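Long-range contacts in histidine--tRNA ligase (Staphylococcus aureus, PDB 1QE0), which catalyses the ATP-dependent attachment of L-histidine to tRNA(His), giving histidyl-tRNA(His), AMP and diphosphate, and acts as a homodimer: residues Gly133-Ser138 with Lys232-Gln237; Val162-Gly167 with Asn254-Leu259; Lys173-Ala178 with Thr224-Glu229; Ala178-Phe183 with Thr200-Ile205. One frame throughout, in Å; residues are numbered along the deposited sequence.

Contact 1: Gly133-Ser138 with Lys232-Gln237; sequences GAENPS and KAYYEQ
Tyr234, on helix 231-245, reaches across to the loop that turns into helix 137-153. From CB, CG leaves anti to the backbone N (chi1 -172°), which swings the ring out over the pyrrolidine of Pro137. Tyr234 CG lies 3.8 Å from Pro137 CG, and Tyr234 CD1 is closer to that same carbon at 3.5 Å. CD2 runs alongside Pro137 CD, while CE1 faces Pro137 CA. Tyr234 CE2 meets Glu135 CG at 3.4 Å, a methylene that arrives at the ring edge, near its plane. Pro137 CD stands 3.6 Å from the centroid of the Tyr234 ring, 16° off the ring normal, which is the evidence for a CH-pi contact over one face. At the tip, Tyr234 OH is 2.9 Å from Asn136 N and is hydrogen-bonded to Asp140. One turn further along the helix, Gln237 CG adds a 3.4 Å touch on Pro137 CB. Asn136 is the N-cap of helix 137-153: its OD1 accepts from both Ser138 N and Ser138 OG. The contact thus joins the start of helix 137-153 to helix 231-245, with His264 stacked on Tyr234, Tyr235 packed on strand 159-165, and Tyr363 of the second subunit against Asn136 and Ser138.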
loop_
_atom_site.group_PDB
_atom_site.type_symbol
_atom_site.label_atom_id
_atom_site.label_comp_id
_atom_site.label_asym_id
_atom_site.label_seq_id
_atom_site.Cartn_x
_atom_site.Cartn_y
_atom_site.Cartn_z
ATOM N N GLY A 133 0.504 -17.267 -17.100
ATOM C CA GLY A 133 1.474 -17.935 -17.928
ATOM C C GLY A 133 2.089 -19.226 -17.435
ATOM O O GLY A 133 3.234 -19.506 -17.780
ATOM N N ALA A 134 1.371 -20.036 -16.661
ATOM C CA ALA A 134 1.948 -21.299 -16.205
ATOM C C ALA A 134 0.936 -22.228 -15.588
ATOM O O ALA A 134 0.959 -22.427 -14.371
ATOM C CB ALA A 134 3.066 -21.043 -15.216
ATOM N N GLU A 135 0.067 -22.827 -16.399
ATOM C CA GLU A 135 -0.936 -23.747 -15.842
ATOM C C GLU A 135 -0.202 -24.914 -15.222
ATOM O O GLU A 135 0.382 -25.718 -15.929
ATOM C CB GLU A 135 -1.871 -24.262 -16.917
ATOM C CG GLU A 135 -2.971 -25.136 -16.382
ATOM C CD GLU A 135 -4.065 -25.294 -17.392
ATOM O OE1 GLU A 135 -3.879 -26.157 -18.284
ATOM O OE2 GLU A 135 -5.074 -24.529 -17.327
ATOM N N ASN A 136 -0.292 -25.064 -13.914
ATOM C CA ASN A 136 0.476 -26.112 -13.290
ATOM C C ASN A 136 0.044 -26.281 -11.843
ATOM O O ASN A 136 0.016 -25.322 -11.074
ATOM C CB ASN A 136 1.963 -25.695 -13.383
ATOM C CG ASN A 136 2.899 -26.578 -12.581
ATOM O OD1 ASN A 136 2.483 -27.443 -11.826
ATOM N ND2 ASN A 136 4.183 -26.329 -12.717
ATOM N N PRO A 137 -0.352 -27.497 -11.466
ATOM C CA PRO A 137 -0.780 -27.801 -10.105
ATOM C C PRO A 137 0.127 -27.185 -9.056
ATOM O O PRO A 137 -0.353 -26.594 -8.113
ATOM C CB PRO A 137 -0.680 -29.314 -10.063
ATOM C CG PRO A 137 -1.151 -29.695 -11.427
ATOM C CD PRO A 137 -0.557 -28.654 -12.353
ATOM N N SER A 138 1.433 -27.261 -9.238
ATOM C CA SER A 138 2.329 -26.710 -8.250
ATOM C C SER A 138 2.149 -25.214 -8.106
ATOM O O SER A 138 2.462 -24.673 -7.055
ATOM C CB SER A 138 3.766 -27.031 -8.596
ATOM O OG SER A 138 4.076 -26.488 -9.861
ATOM N N LYS A 232 -9.209 -34.223 -13.933
ATOM C CA LYS A 232 -9.389 -34.961 -12.684
ATOM C C LYS A 232 -8.076 -35.296 -12.021
ATOM O O LYS A 232 -8.083 -35.717 -10.878
ATOM C CB LYS A 232 -10.174 -36.256 -12.924
ATOM C CG LYS A 232 -10.696 -36.948 -11.673
ATOM C CD LYS A 232 -11.914 -37.835 -12.008
ATOM C CE LYS A 232 -11.560 -38.965 -12.994
ATOM N NZ LYS A 232 -12.687 -39.919 -13.293
ATOM N N ALA A 233 -6.971 -35.158 -12.757
ATOM C CA ALA A 233 -5.639 -35.435 -12.226
ATOM C C ALA A 233 -4.963 -34.149 -11.833
ATOM O O ALA A 233 -4.054 -34.156 -11.007
ATOM C CB ALA A 233 -4.811 -36.156 -13.222
ATOM N N TYR A 234 -5.344 -33.050 -12.477
ATOM C CA TYR A 234 -4.782 -31.751 -12.116
ATOM C C TYR A 234 -5.297 -31.512 -10.696
ATOM O O TYR A 234 -4.514 -31.331 -9.756
ATOM C CB TYR A 234 -5.301 -30.664 -13.055
ATOM C CG TYR A 234 -4.640 -29.311 -12.905
ATOM C CD1 TYR A 234 -4.525 -28.679 -11.661
ATOM C CD2 TYR A 234 -4.147 -28.657 -14.010
ATOM C CE1 TYR A 234 -3.935 -27.433 -11.544
ATOM C CE2 TYR A 234 -3.552 -27.415 -13.894
ATOM C CZ TYR A 234 -3.443 -26.812 -12.670
ATOM O OH TYR A 234 -2.794 -25.604 -12.609
ATOM N N TYR A 235 -6.619 -31.615 -10.551
ATOM C CA TYR A 235 -7.291 -31.420 -9.286
ATOM C C TYR A 235 -6.739 -32.357 -8.238
ATOM O O TYR A 235 -6.535 -31.953 -7.087
ATOM C CB TYR A 235 -8.799 -31.621 -9.437
ATOM C CG TYR A 235 -9.582 -31.429 -8.144
ATOM C CD1 TYR A 235 -10.565 -32.339 -7.759
ATOM C CD2 TYR A 235 -9.346 -30.326 -7.307
ATOM C CE1 TYR A 235 -11.293 -32.161 -6.592
ATOM C CE2 TYR A 235 -10.077 -30.144 -6.139
ATOM C CZ TYR A 235 -11.046 -31.058 -5.799
ATOM O OH TYR A 235 -11.822 -30.812 -4.702
ATOM N N GLU A 236 -6.495 -33.607 -8.613
ATOM C CA GLU A 236 -5.958 -34.542 -7.634
ATOM C C GLU A 236 -4.547 -34.145 -7.246
ATOM O O GLU A 236 -4.119 -34.442 -6.145
ATOM C CB GLU A 236 -5.954 -36.004 -8.112
ATOM C CG GLU A 236 -7.287 -36.624 -8.567
ATOM C CD GLU A 236 -8.473 -36.476 -7.609
ATOM O OE1 GLU A 236 -9.513 -35.901 -8.048
ATOM O OE2 GLU A 236 -8.387 -36.974 -6.455
ATOM N N GLN A 237 -3.803 -33.519 -8.157
ATOM C CA GLN A 237 -2.445 -33.082 -7.849
ATOM C C GLN A 237 -2.488 -31.873 -6.925
ATOM O O GLN A 237 -1.716 -31.806 -5.961
ATOM C CB GLN A 237 -1.673 -32.738 -9.111
ATOM C CG GLN A 237 -0.200 -32.465 -8.840
ATOM C CD GLN A 237 0.427 -33.547 -7.977
ATOM O OE1 GLN A 237 1.074 -33.266 -6.969
ATOM N NE2 GLN A 237 0.211 -34.799 -8.357
#

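Contact 2: Val162-Gly167 with Asn254-Leu259; sequences VINSVG and NLVRGL
The loop 254-259, with an inverse gamma turn at Leu255 (its Val256 N to Asn254 O bond weak), lies over one side of strand 159-165, part of the large, mainly antiparallel sheet of the class II synthetase fold. Leu255-Leu259 are the first residues of the LVRGLDYY motif, a signature of histidyl-tRNA synthetases that in relatives helps to line the histidine and ATP pocket, and it probably does so here. The touching parts run at 43° to each other. Val162, Asn164 and Val166 all direct their CB toward the loop. Val162 and Leu255 cross obliquely: Leu255, with CG anti to the backbone N (chi1 168°), brings CD2 to 3.7 Å from Val162 CG1, and Leu255 CD2 also lies 3.4 Å from Val162 O. In the middle, Asn164 CB is 4.0 Å from Leu255 CB, and the Asn164 side chain runs side by side with that of Val256, both pointing the same way. Val166 crosses Val256 obliquely, its CG1 lying 3.7 Å from Val256 CB. The strand is held in the sheet by backbone bonds of Val162 to Glu268 and of Asn164 to Ala266, while Ile163 points away from the loop, onto Tyr235. Where the strand ends, Ser165 forms an ST turn: its OG accepts from Gly167 N at 3.1 Å, with an N-H...O angle of 159°.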
loop_
_atom_site.group_PDB
_atom_site.type_symbol
_atom_site.label_atom_id
_atom_site.label_comp_id
_atom_site.label_asym_id
_atom_site.label_seq_id
_atom_site.Cartn_x
_atom_site.Cartn_y
_atom_site.Cartn_z
ATOM N N VAL A 162 -11.891 -23.848 1.244
ATOM C CA VAL A 162 -12.830 -24.617 0.476
ATOM C C VAL A 162 -12.439 -24.520 -0.993
ATOM O O VAL A 162 -12.317 -23.422 -1.537
ATOM C CB VAL A 162 -14.218 -24.042 0.684
ATOM C CG1 VAL A 162 -15.231 -24.805 -0.099
ATOM C CG2 VAL A 162 -14.553 -24.038 2.158
ATOM N N ILE A 163 -12.244 -25.676 -1.632
ATOM C CA ILE A 163 -11.837 -25.756 -3.040
ATOM C C ILE A 163 -12.782 -26.620 -3.873
ATOM O O ILE A 163 -13.602 -27.345 -3.341
ATOM C CB ILE A 163 -10.436 -26.355 -3.174
ATOM C CG1 ILE A 163 -10.453 -27.795 -2.718
ATOM C CG2 ILE A 163 -9.435 -25.606 -2.305
ATOM C CD1 ILE A 163 -9.109 -28.460 -2.859
ATOM N N ASN A 164 -12.643 -26.532 -5.186
ATOM C CA ASN A 164 -13.439 -27.282 -6.142
ATOM C C ASN A 164 -12.745 -27.125 -7.506
ATOM O O ASN A 164 -11.814 -26.332 -7.670
ATOM C CB ASN A 164 -14.889 -26.747 -6.226
ATOM C CG ASN A 164 -15.768 -27.571 -7.206
ATOM O OD1 ASN A 164 -16.656 -27.057 -7.918
ATOM N ND2 ASN A 164 -15.479 -28.860 -7.264
ATOM N N SER A 165 -13.184 -27.900 -8.483
ATOM C CA SER A 165 -12.614 -27.814 -9.796
ATOM C C SER A 165 -13.714 -27.887 -10.798
ATOM O O SER A 165 -14.568 -28.749 -10.710
ATOM C CB SER A 165 -11.699 -28.974 -10.048
ATOM O OG SER A 165 -11.261 -28.912 -11.395
ATOM N N VAL A 166 -13.661 -27.016 -11.784
ATOM C CA VAL A 166 -14.657 -27.004 -12.823
ATOM C C VAL A 166 -14.034 -27.535 -14.118
ATOM O O VAL A 166 -14.473 -27.211 -15.220
ATOM C CB VAL A 166 -15.239 -25.588 -12.974
ATOM C CG1 VAL A 166 -16.211 -25.307 -11.821
ATOM C CG2 VAL A 166 -14.123 -24.568 -12.922
ATOM N N GLY A 167 -12.994 -28.348 -13.962
ATOM C CA GLY A 167 -12.315 -28.942 -15.098
ATOM C C GLY A 167 -11.787 -27.973 -16.128
ATOM O O GLY A 167 -11.790 -26.787 -15.913
ATOM N N ASN A 254 -20.235 -27.749 -5.063
ATOM C CA ASN A 254 -21.099 -26.650 -5.488
ATOM C C ASN A 254 -20.424 -25.285 -5.556
ATOM O O ASN A 254 -21.085 -24.266 -5.811
ATOM C CB ASN A 254 -22.308 -26.572 -4.552
ATOM C CG ASN A 254 -22.964 -27.924 -4.340
ATOM O OD1 ASN A 254 -22.864 -28.526 -3.252
ATOM N ND2 ASN A 254 -23.569 -28.444 -5.397
ATOM N N LEU A 255 -19.119 -25.260 -5.314
ATOM C CA LEU A 255 -18.367 -24.025 -5.352
ATOM C C LEU A 255 -17.849 -23.976 -6.755
ATOM O O LEU A 255 -16.759 -24.465 -7.043
ATOM C CB LEU A 255 -17.205 -24.037 -4.352
ATOM C CG LEU A 255 -16.169 -22.917 -4.500
ATOM C CD1 LEU A 255 -16.800 -21.548 -4.446
ATOM C CD2 LEU A 255 -15.163 -23.094 -3.418
ATOM N N VAL A 256 -18.656 -23.407 -7.637
ATOM C CA VAL A 256 -18.283 -23.294 -9.028
ATOM C C VAL A 256 -18.482 -21.867 -9.475
ATOM O O VAL A 256 -19.022 -21.052 -8.733
ATOM C CB VAL A 256 -19.149 -24.208 -9.905
ATOM C CG1 VAL A 256 -19.206 -25.609 -9.305
ATOM C CG2 VAL A 256 -20.548 -23.624 -10.065
ATOM N N ARG A 257 -18.049 -21.585 -10.697
ATOM C CA ARG A 257 -18.178 -20.266 -11.302
ATOM C C ARG A 257 -18.651 -20.431 -12.744
ATOM O O ARG A 257 -18.109 -21.236 -13.507
ATOM C CB ARG A 257 -16.848 -19.521 -11.235
ATOM C CG ARG A 257 -16.427 -19.147 -9.821
ATOM C CD ARG A 257 -14.915 -19.150 -9.637
ATOM N NE ARG A 257 -14.585 -19.020 -8.224
ATOM C CZ ARG A 257 -13.853 -18.044 -7.704
ATOM N NH1 ARG A 257 -13.349 -17.098 -8.491
ATOM N NH2 ARG A 257 -13.665 -18.002 -6.390
ATOM N N GLY A 258 -19.709 -19.695 -13.072
ATOM C CA GLY A 258 -20.310 -19.747 -14.391
ATOM C C GLY A 258 -19.486 -19.209 -15.543
ATOM O O GLY A 258 -19.582 -19.739 -16.654
ATOM N N LEU A 259 -18.700 -18.158 -15.297
ATOM C CA LEU A 259 -17.877 -17.541 -16.332
ATOM C C LEU A 259 -17.022 -18.578 -17.039
ATOM O O LEU A 259 -16.063 -19.083 -16.474
ATOM C CB LEU A 259 -17.025 -16.436 -15.726
ATOM C CG LEU A 259 -17.777 -15.134 -15.424
ATOM C CD1 LEU A 259 -18.544 -14.672 -16.666
ATOM C CD2 LEU A 259 -18.719 -15.327 -14.254
#

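Contact 3: Lys173-Ala178 with Thr224-Glu229; sequences KEYNEA and TDFLNE
An offset edge-to-face aromatic pair docks the loop 224-229 onto helix 169-183, in what is probably the insertion domain of histidyl-tRNA synthetases. Thr224, in the 3-10 turn that ends at Asp225, faces away from the helix and packs on Asn164 of strand 159-165; its OG1 gives a weak hydrogen bond to Asp225 OD1. Phe226 follows and carries the contact. Its CG stands anti to the carbonyl carbon (chi1 -71°), so the ring lies against the helix surface around Tyr175. The edge of the Tyr175 ring is turned to the Phe226 face, with centroids 5.0 Å apart and planes at 64°. Tyr175 CA makes a CH-pi contact over the Phe226 face, 3.8 Å from the centroid of the Phe226 ring and 27° off the normal. Ala178 CB reaches Phe226 CZ at 3.6 Å, and Glu174 O lies 3.6 Å from Phe226 CE1, both obliquely. The Tyr175 hydroxyl is anchored by Pro221 O. Leu227 then turns away from the helix, onto Ser165. Asn228 caps the start of helix 231-245 through a hydrogen bond from Ser231 N to its OD1, while its ND2 makes a weak bond to Ser171. The last touch is slight: Asn228 CB lies 4.5 Å from Glu174 OE1.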
loop_
_atom_site.group_PDB
_atom_site.type_symbol
_atom_site.label_atom_id
_atom_site.label_comp_id
_atom_site.label_asym_id
_atom_site.label_seq_id
_atom_site.Cartn_x
_atom_site.Cartn_y
_atom_site.Cartn_z
ATOM N N LYS A 173 -17.004 -28.042 -22.184
ATOM C CA LYS A 173 -17.713 -28.123 -23.449
ATOM C C LYS A 173 -18.700 -29.279 -23.401
ATOM O O LYS A 173 -19.875 -29.093 -23.693
ATOM C CB LYS A 173 -16.725 -28.271 -24.600
ATOM C CG LYS A 173 -17.296 -28.849 -25.899
ATOM C CD LYS A 173 -16.965 -30.350 -26.024
ATOM C CE LYS A 173 -17.146 -30.856 -27.448
ATOM N NZ LYS A 173 -18.512 -30.591 -27.963
ATOM N N GLU A 174 -18.233 -30.455 -22.989
ATOM C CA GLU A 174 -19.101 -31.623 -22.892
ATOM C C GLU A 174 -20.122 -31.528 -21.759
ATOM O O GLU A 174 -21.086 -32.280 -21.755
ATOM C CB GLU A 174 -18.300 -32.932 -22.766
ATOM C CG GLU A 174 -17.452 -33.046 -21.499
ATOM C CD GLU A 174 -17.059 -34.484 -21.143
ATOM O OE1 GLU A 174 -15.877 -34.721 -20.778
ATOM O OE2 GLU A 174 -17.948 -35.368 -21.195
ATOM N N TYR A 175 -19.871 -30.683 -20.756
ATOM C CA TYR A 175 -20.820 -30.517 -19.654
ATOM C C TYR A 175 -21.881 -29.533 -20.064
ATOM O O TYR A 175 -22.989 -29.567 -19.554
ATOM C CB TYR A 175 -20.157 -29.987 -18.385
ATOM C CG TYR A 175 -21.149 -29.348 -17.417
ATOM C CD1 TYR A 175 -21.261 -27.966 -17.311
ATOM C CD2 TYR A 175 -21.985 -30.129 -16.632
ATOM C CE1 TYR A 175 -22.178 -27.382 -16.445
ATOM C CE2 TYR A 175 -22.907 -29.559 -15.770
ATOM C CZ TYR A 175 -23.001 -28.187 -15.674
ATOM O OH TYR A 175 -23.920 -27.629 -14.806
ATOM N N ASN A 176 -21.503 -28.585 -20.907
ATOM C CA ASN A 176 -22.460 -27.597 -21.391
ATOM C C ASN A 176 -23.499 -28.283 -22.273
ATOM O O ASN A 176 -24.697 -28.022 -22.159
ATOM C CB ASN A 176 -21.762 -26.481 -22.158
ATOM C CG ASN A 176 -21.225 -25.386 -21.243
ATOM O OD1 ASN A 176 -21.771 -25.122 -20.173
ATOM N ND2 ASN A 176 -20.174 -24.708 -21.690
ATOM N N GLU A 177 -23.042 -29.194 -23.126
ATOM C CA GLU A 177 -23.936 -29.943 -24.006
ATOM C C GLU A 177 -24.974 -30.702 -23.180
ATOM O O GLU A 177 -26.147 -30.719 -23.527
ATOM C CB GLU A 177 -23.141 -30.892 -24.900
ATOM C CG GLU A 177 -21.996 -30.165 -25.585
ATOM C CD GLU A 177 -21.369 -30.919 -26.731
ATOM O OE1 GLU A 177 -21.274 -30.314 -27.826
ATOM O OE2 GLU A 177 -20.947 -32.084 -26.534
ATOM N N ALA A 178 -24.559 -31.274 -22.060
ATOM C CA ALA A 178 -25.474 -31.997 -21.195
ATOM C C ALA A 178 -26.576 -31.059 -20.665
ATOM O O ALA A 178 -27.741 -31.446 -20.602
ATOM C CB ALA A 178 -24.714 -32.637 -20.066
ATOM N N THR A 224 -18.991 -30.692 -11.934
ATOM C CA THR A 224 -17.987 -31.581 -11.377
ATOM C C THR A 224 -18.139 -33.047 -11.713
ATOM O O THR A 224 -17.379 -33.869 -11.252
ATOM C CB THR A 224 -17.906 -31.406 -9.881
ATOM O OG1 THR A 224 -19.089 -31.953 -9.289
ATOM C CG2 THR A 224 -17.809 -29.910 -9.547
ATOM N N ASP A 225 -19.136 -33.384 -12.504
ATOM C CA ASP A 225 -19.323 -34.770 -12.889
ATOM C C ASP A 225 -18.857 -34.911 -14.331
ATOM O O ASP A 225 -19.071 -35.937 -14.974
ATOM C CB ASP A 225 -20.797 -35.152 -12.755
ATOM C CG ASP A 225 -21.188 -35.498 -11.317
ATOM O OD1 ASP A 225 -20.893 -34.701 -10.396
ATOM O OD2 ASP A 225 -21.794 -36.575 -11.100
ATOM N N PHE A 226 -18.258 -33.836 -14.844
ATOM C CA PHE A 226 -17.769 -33.788 -16.208
ATOM C C PHE A 226 -16.274 -33.556 -16.326
ATOM O O PHE A 226 -15.766 -33.252 -17.404
ATOM C CB PHE A 226 -18.535 -32.721 -16.983
ATOM C CG PHE A 226 -19.939 -33.100 -17.249
ATOM C CD1 PHE A 226 -20.292 -33.645 -18.465
ATOM C CD2 PHE A 226 -20.890 -33.025 -16.242
ATOM C CE1 PHE A 226 -21.569 -34.125 -18.677
ATOM C CE2 PHE A 226 -22.169 -33.501 -16.445
ATOM C CZ PHE A 226 -22.507 -34.059 -17.672
ATOM N N LEU A 227 -15.553 -33.714 -15.232
ATOM C CA LEU A 227 -14.128 -33.513 -15.314
ATOM C C LEU A 227 -13.646 -34.664 -16.186
ATOM O O LEU A 227 -14.181 -35.766 -16.103
ATOM C CB LEU A 227 -13.465 -33.573 -13.935
ATOM C CG LEU A 227 -13.991 -32.729 -12.777
ATOM C CD1 LEU A 227 -12.807 -32.263 -11.966
ATOM C CD2 LEU A 227 -14.796 -31.548 -13.277
ATOM N N ASN A 228 -12.727 -34.388 -17.106
ATOM C CA ASN A 228 -12.223 -35.462 -17.946
ATOM C C ASN A 228 -11.200 -36.256 -17.139
ATOM O O ASN A 228 -11.296 -36.322 -15.924
ATOM C CB ASN A 228 -11.669 -34.933 -19.289
ATOM C CG ASN A 228 -10.612 -33.884 -19.118
ATOM O OD1 ASN A 228 -9.482 -34.173 -18.725
ATOM N ND2 ASN A 228 -10.972 -32.652 -19.379
ATOM N N GLU A 229 -10.217 -36.851 -17.788
ATOM C CA GLU A 229 -9.229 -37.626 -17.052
ATOM C C GLU A 229 -8.062 -36.755 -16.604
ATOM O O GLU A 229 -7.573 -36.903 -15.482
ATOM C CB GLU A 229 -8.740 -38.809 -17.897
ATOM C CG GLU A 229 -8.498 -40.104 -17.103
ATOM C CD GLU A 229 -9.679 -41.080 -17.145
ATOM O OE1 GLU A 229 -10.737 -40.790 -16.528
ATOM O OE2 GLU A 229 -9.530 -42.146 -17.791
#

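Contact 4: Ala178-Phe183 with Thr200-Ile205. Unlike the reference sequence in segment 200-205: Asp201 (reference Asn).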
loop_
_atom_site.group_PDB
_atom_site.type_symbol
_atom_site.label_atom_id
_atom_site.label_comp_id
_atom_site.label_asym_id
_atom_site.label_seq_id
_atom_site.Cartn_x
_atom_site.Cartn_y
_atom_site.Cartn_z
ATOM N N ALA A 178 -24.559 -31.274 -22.060
ATOM C CA ALA A 178 -25.474 -31.997 -21.195
ATOM C C ALA A 178 -26.576 -31.059 -20.665
ATOM O O ALA A 178 -27.741 -31.446 -20.602
ATOM C CB ALA A 178 -24.714 -32.637 -20.066
ATOM N N LEU A 179 -26.214 -29.833 -20.284
ATOM C CA LEU A 179 -27.189 -28.837 -19.801
ATOM C C LEU A 179 -28.184 -28.454 -20.909
ATOM O O LEU A 179 -29.295 -28.017 -20.641
ATOM C CB LEU A 179 -26.474 -27.561 -19.342
ATOM C CG LEU A 179 -25.672 -27.476 -18.048
ATOM C CD1 LEU A 179 -24.525 -26.509 -18.231
ATOM C CD2 LEU A 179 -26.561 -27.042 -16.901
ATOM N N VAL A 180 -27.738 -28.523 -22.152
ATOM C CA VAL A 180 -28.598 -28.205 -23.272
ATOM C C VAL A 180 -29.529 -29.364 -23.579
ATOM O O VAL A 180 -30.663 -29.154 -23.985
ATOM C CB VAL A 180 -27.786 -27.916 -24.491
ATOM C CG1 VAL A 180 -28.705 -27.547 -25.641
ATOM C CG2 VAL A 180 -26.807 -26.815 -24.187
ATOM N N LYS A 181 -29.016 -30.586 -23.467
ATOM C CA LYS A 181 -29.814 -31.801 -23.671
ATOM C C LYS A 181 -30.945 -31.697 -22.641
ATOM O O LYS A 181 -32.128 -31.875 -22.941
ATOM C CB LYS A 181 -28.966 -33.043 -23.343
ATOM C CG LYS A 181 -27.774 -33.278 -24.250
ATOM C CD LYS A 181 -28.189 -33.894 -25.575
ATOM C CE LYS A 181 -28.005 -35.430 -25.588
ATOM N NZ LYS A 181 -26.559 -35.845 -25.506
ATOM N N HIS A 182 -30.531 -31.348 -21.429
ATOM C CA HIS A 182 -31.389 -31.185 -20.277
ATOM C C HIS A 182 -32.402 -30.057 -20.437
ATOM O O HIS A 182 -33.560 -30.303 -20.755
ATOM C CB HIS A 182 -30.511 -30.963 -19.034
ATOM C CG HIS A 182 -31.279 -30.756 -17.762
ATOM N ND1 HIS A 182 -31.775 -29.523 -17.382
ATOM C CD2 HIS A 182 -31.619 -31.616 -16.777
ATOM C CE1 HIS A 182 -32.390 -29.638 -16.216
ATOM N NE2 HIS A 182 -32.308 -30.895 -15.826
ATOM N N PHE A 183 -31.947 -28.821 -20.250
ATOM C CA PHE A 183 -32.812 -27.651 -20.291
ATOM C C PHE A 183 -33.598 -27.415 -21.547
ATOM O O PHE A 183 -34.760 -27.041 -21.468
ATOM C CB PHE A 183 -32.025 -26.377 -20.006
ATOM C CG PHE A 183 -31.631 -26.204 -18.572
ATOM C CD1 PHE A 183 -30.312 -26.416 -18.170
ATOM C CD2 PHE A 183 -32.561 -25.776 -17.633
ATOM C CE1 PHE A 183 -29.924 -26.198 -16.856
ATOM C CE2 PHE A 183 -32.179 -25.553 -16.310
ATOM C CZ PHE A 183 -30.856 -25.764 -15.923
ATOM N N THR A 200 -25.312 -20.036 -25.428
ATOM C CA THR A 200 -23.999 -19.456 -25.295
ATOM C C THR A 200 -23.270 -20.099 -24.128
ATOM O O THR A 200 -22.071 -20.349 -24.195
ATOM C CB THR A 200 -24.091 -17.968 -25.164
ATOM O OG1 THR A 200 -25.052 -17.644 -24.154
ATOM C CG2 THR A 200 -24.533 -17.375 -26.503
ATOM N N ASP A 201 -23.997 -20.388 -23.058
ATOM C CA ASP A 201 -23.421 -21.039 -21.887
ATOM C C ASP A 201 -24.535 -21.367 -20.915
ATOM O O ASP A 201 -24.881 -20.569 -20.061
ATOM C CB ASP A 201 -22.341 -20.171 -21.223
ATOM C CG ASP A 201 -22.851 -18.799 -20.831
ATOM O OD1 ASP A 201 -22.279 -18.188 -19.890
ATOM O OD2 ASP A 201 -23.828 -18.330 -21.459
ATOM N N PRO A 202 -25.085 -22.577 -21.021
ATOM C CA PRO A 202 -26.171 -23.096 -20.197
ATOM C C PRO A 202 -25.931 -22.932 -18.701
ATOM O O PRO A 202 -26.870 -22.691 -17.948
ATOM C CB PRO A 202 -26.207 -24.570 -20.585
ATOM C CG PRO A 202 -25.648 -24.586 -21.964
ATOM C CD PRO A 202 -24.516 -23.641 -21.862
ATOM N N MET A 203 -24.673 -23.044 -18.276
ATOM C CA MET A 203 -24.312 -22.934 -16.858
ATOM C C MET A 203 -24.856 -21.702 -16.190
ATOM O O MET A 203 -25.132 -21.722 -15.006
ATOM C CB MET A 203 -22.799 -22.965 -16.670
ATOM C CG MET A 203 -22.372 -23.014 -15.218
ATOM S SD MET A 203 -20.657 -23.557 -15.038
ATOM C CE MET A 203 -20.863 -24.784 -13.791
ATOM N N ARG A 204 -25.006 -20.631 -16.967
ATOM C CA ARG A 204 -25.524 -19.359 -16.463
ATOM C C ARG A 204 -27.005 -19.489 -16.202
ATOM O O ARG A 204 -27.600 -18.644 -15.539
ATOM C CB ARG A 204 -25.262 -18.234 -17.469
ATOM C CG ARG A 204 -24.375 -17.130 -16.956
ATOM C CD ARG A 204 -25.008 -16.534 -15.729
ATOM N NE ARG A 204 -24.184 -15.500 -15.109
ATOM C CZ ARG A 204 -24.092 -14.248 -15.549
ATOM N NH1 ARG A 204 -24.773 -13.884 -16.637
ATOM N NH2 ARG A 204 -23.403 -13.340 -14.852
ATOM N N ILE A 205 -27.593 -20.533 -16.768
ATOM C CA ILE A 205 -29.012 -20.795 -16.598
ATOM C C ILE A 205 -29.294 -21.311 -15.199
ATOM O O ILE A 205 -30.355 -21.023 -14.638
ATOM C CB ILE A 205 -29.547 -21.816 -17.646
ATOM C CG1 ILE A 205 -29.557 -21.192 -19.048
ATOM C CG2 ILE A 205 -30.950 -22.304 -17.271
ATOM C CD1 ILE A 205 -30.267 -22.033 -20.099
#
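Asp201 OD2 is the best-held side-chain polar atom, and one bond grips it: Thr200 OG1 donates at 3.0 Å, from 25° out of the carboxylate plane. The reference sequence has Asn at this position. Asp201 points away from helix 169-183, and the side chains that do meet across the contact are apolar. Just after it, Pro202 opens a short 3-10 turn, supported by Arg204 N donating to Asp201 O at 3.1 Å. The Pro202 ring is wedged between two helix residues: its CB meets Leu179 CB, and its CG lies 3.4 Å from Val180 CG2. Leu179 CD1 reaches on to Met203, coming within 4.2 Å of its CB. At the helix end, Phe183 and Ile205 approach tip to tip. Ile205 CG2 sits 3.7 Å from the Phe183 centroid and 15° off the normal, a CH-pi contact over one face, while His182 ND1 lies over the opposite face. Phe190 also meets Phe183, with the rings nearly perpendicular. Between the two segments the chain passes through the disulfide Cys191-Cys194. This is helix-to-turn packing: a proline-led 3-10 turn folded back on the last turns of a helix, probably within the insertion domain of histidyl-tRNA synthetases.

The first segments follow in chain order from contact 1 to contact 4; the partners return as 200-205, 224-229, 232-237 and 254-259. Contact 4 therefore lies within the span of contact 3, and both within those of contacts 1 and 2, which themselves interlock. The centres of contact 1 and contact 2 are about 14 Å apart, those of contact 2 and contact 3 about 13 Å, and those of contact 3 and contact 4 about 11 Å; contacts 3 and 4 lie farthest from the chain's centre. Contacts 3 and 4 share helix 169-183 and Ala178. Tyr235 ties contact 1 to strand 159-165 of contact 2, and Met203 packs on both Tyr175 and Val256, so the outlying helix and loops are joined continuously to the catalytic-domain sheet.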